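Local coordinates for sporulation inhibitor of replication protein SirA (Bacillus subtilis, PDB 4TPS) that inhibits initiation of DNA replication during sporulation by acting against the initiator DnaA, so preventing overinitiation and enforcing diploidy, at residues A[121-124]-A[125-128]. Sequence-based numbering, arbitrary orientation.
Sequences FFEV and LRKV
Glu123 and Arg126, one turn apart near the end of helix 116-128, run side by side and point the same way, so that carboxylate and guanidinium meet through two pairs of atoms. Arg126 NH2 gives a nearly straight bond to Glu123 OE1, 3.0 Å long with an N-H...O angle of 171°. The oxygen is approached on its syn side but from somewhat out of the carboxylate plane, and it lies within the guanidinium plane; the two planar groups are twisted 38° against each other. The second bond, Arg126 NE to Glu123 OE2, is modelled at 2.5 Å, a doubtfully short length, and bent. Arg126 reaches this position because its CG sits between the backbone N and the carbonyl carbon (chi1 79°), sending the extended chain outward, leaning slightly back toward Glu123, while the Glu123 chain bends at chi2 to meet it.

Lys127 comes in from the next position along the helix and crosses the glutamate side chain at a slant, its amino group NZ lying 3.4 Å from Glu123 CG and 3.6 Å from Glu123 OE1. The latter is a longer salt bridge. OE1 thus faces two positive groups, and Arg126 NH1 has a further partner in Asn146 O.

On the apolar side, Leu125 CD1 lies loosely at the edge of the Phe122 ring, 4.4 Å from Phe122 CD1, while Val124 and Leu125 lean on Met67 of helix 64-75, and Phe121 and Phe122 on Ile109 of strand 106-113. Beneath the side chains, Leu125 N bonds Phe121 O at 3.0 Å, but the bonds from Lys127 N and Val128 N to Val124 O are weak. This end of the helix therefore turns hydrocarbon to the fold and joins Glu123, Arg126 and Lys127 in one network, where two cations would probably favour an ionised Glu123.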
ATOM      1  N   PHE A 121       8.371 -19.244   8.429  1.00 15.98           N
ATOM      2  CA  PHE A 121       8.497 -18.229   7.395  1.00 15.70           C
ATOM      3  C   PHE A 121       8.543 -16.806   7.983  1.00 14.76           C
ATOM      4  O   PHE A 121       9.346 -15.976   7.550  1.00 15.62           O
ATOM      5  CB  PHE A 121       7.390 -18.374   6.376  1.00 15.06           C
ATOM      6  CG  PHE A 121       7.485 -19.645   5.535  1.00 16.34           C
ATOM      7  CD1 PHE A 121       8.593 -19.896   4.773  1.00 16.49           C
ATOM      8  CD2 PHE A 121       6.434 -20.524   5.472  1.00 16.67           C
ATOM      9  CE1 PHE A 121       8.716 -21.035   3.988  1.00 14.85           C
ATOM     10  CE2 PHE A 121       6.524 -21.676   4.696  1.00 16.77           C
ATOM     11  CZ  PHE A 121       7.671 -21.916   3.957  1.00 17.11           C
ATOM     12  N   PHE A 122       7.707 -16.536   8.974  1.00 14.79           N
ATOM     13  CA  PHE A 122       7.637 -15.207   9.581  1.00 13.60           C
ATOM     14  C   PHE A 122       8.967 -14.886  10.225  1.00 15.25           C
ATOM     15  O   PHE A 122       9.375 -13.724  10.234  1.00 17.09           O
ATOM     16  CB  PHE A 122       6.540 -15.048  10.653  1.00 13.96           C
ATOM     17  CG  PHE A 122       5.102 -15.112  10.131  1.00 14.31           C
ATOM     18  CD1 PHE A 122       4.786 -14.815   8.835  1.00 14.65           C
ATOM     19  CD2 PHE A 122       4.050 -15.342  11.030  1.00 16.28           C
ATOM     20  CE1 PHE A 122       3.484 -14.869   8.383  1.00 14.18           C
ATOM     21  CE2 PHE A 122       2.741 -15.383  10.588  1.00 16.07           C
ATOM     22  CZ  PHE A 122       2.456 -15.086   9.260  1.00 17.36           C
ATOM     23  N   GLU A 123       9.634 -15.870  10.811  1.00 15.62           N
ATOM     24  CA  GLU A 123      10.941 -15.624  11.441  1.00 16.48           C
ATOM     25  C   GLU A 123      11.992 -15.216  10.379  1.00 18.46           C
ATOM     26  O   GLU A 123      12.796 -14.321  10.625  1.00 20.07           O
ATOM     27  CB  GLU A 123      11.438 -16.870  12.162  1.00 23.20           C
ATOM     28  CG  GLU A 123      12.582 -16.580  13.086  1.00 38.39           C
ATOM     29  CD  GLU A 123      12.161 -15.936  14.427  1.00 54.58           C
ATOM     30  OE1 GLU A 123      13.035 -15.842  15.311  1.00 69.68           O
ATOM     31  OE2 GLU A 123      10.996 -15.502  14.634  1.00 51.07           O
ATOM     32  N   VAL A 124      11.980 -15.828   9.194  1.00 16.14           N
ATOM     33  CA  VAL A 124      12.913 -15.409   8.140  1.00 16.87           C
ATOM     34  C   VAL A 124      12.591 -13.942   7.736  1.00 16.33           C
ATOM     35  O   VAL A 124      13.466 -13.079   7.704  1.00 17.63           O
ATOM     36  CB  VAL A 124      12.799 -16.341   6.945  1.00 16.14           C
ATOM     37  CG1 VAL A 124      13.571 -15.835   5.739  1.00 20.76           C
ATOM     38  CG2 VAL A 124      13.264 -17.753   7.325  1.00 20.58           C
ATOM     39  N   LEU A 125      11.333 -13.663   7.515  1.00 15.28           N
ATOM     40  CA  LEU A 125      10.866 -12.330   7.099  1.00 14.54           C
ATOM     41  C   LEU A 125      11.223 -11.234   8.112  1.00 14.64           C
ATOM     42  O   LEU A 125      11.745 -10.202   7.744  1.00 16.10           O
ATOM     43  CB  LEU A 125       9.331 -12.349   6.855  1.00 14.35           C
ATOM     44  CG  LEU A 125       8.910 -13.166   5.619  1.00 15.95           C
ATOM     45  CD1 LEU A 125       7.396 -13.283   5.585  1.00 17.81           C
ATOM     46  CD2 LEU A 125       9.375 -12.560   4.350  1.00 18.45           C
ATOM     47  N   ARG A 126      11.000 -11.490   9.387  1.00 13.18           N
ATOM     48  CA  ARG A 126      11.210 -10.490  10.400  1.00 16.24           C
ATOM     49  C   ARG A 126      12.707 -10.208  10.573  1.00 18.32           C
ATOM     50  O   ARG A 126      13.049  -9.139  11.007  1.00 21.44           O
ATOM     51  CB  ARG A 126      10.487 -10.817  11.704  1.00 19.99           C
ATOM     52  CG  ARG A 126      11.163 -11.844  12.584  1.00 24.03           C
ATOM     53  CD  ARG A 126      10.221 -12.297  13.686  1.00 32.78           C
ATOM     54  NE  ARG A 126      11.016 -13.028  14.667  1.00 40.22           N
ATOM     55  CZ  ARG A 126      11.210 -12.662  15.934  1.00 55.36           C
ATOM     56  NH1 ARG A 126      10.646 -11.574  16.470  1.00 60.55           N
ATOM     57  NH2 ARG A 126      11.976 -13.418  16.694  1.00 81.34           N
ATOM     58  N   LYS A 127      13.574 -11.164  10.219  1.00 18.57           N
ATOM     59  CA  LYS A 127      15.004 -10.896  10.240  1.00 20.89           C
ATOM     60  C   LYS A 127      15.524 -10.174   8.970  1.00 20.64           C
ATOM     61  O   LYS A 127      16.609  -9.628   8.935  1.00 26.61           O
ATOM     62  CB  LYS A 127      15.739 -12.223  10.468  1.00 20.66           C
ATOM     63  CG  LYS A 127      15.495 -12.794  11.871  1.00 22.75           C
ATOM     64  CD  LYS A 127      16.105 -14.166  11.984  1.00 30.35           C
ATOM     65  CE  LYS A 127      15.840 -14.825  13.325  1.00 43.18           C
ATOM     66  NZ  LYS A 127      15.939 -16.334  13.297  1.00 39.88           N
ATOM     67  N   VAL A 128      14.735 -10.165   7.921  1.00 19.69           N
ATOM     68  CA  VAL A 128      15.049  -9.432   6.730  1.00 19.58           C
ATOM     69  C   VAL A 128      14.642  -7.979   6.869  1.00 18.67           C
ATOM     70  O   VAL A 128      15.389  -7.085   6.451  1.00 22.72           O
ATOM     71  CB  VAL A 128      14.356 -10.075   5.532  1.00 18.28           C
ATOM     72  CG1 VAL A 128      14.382  -9.168   4.287  1.00 19.90           C
ATOM     73  CG2 VAL A 128      15.033 -11.415   5.232  1.00 18.88           C
TER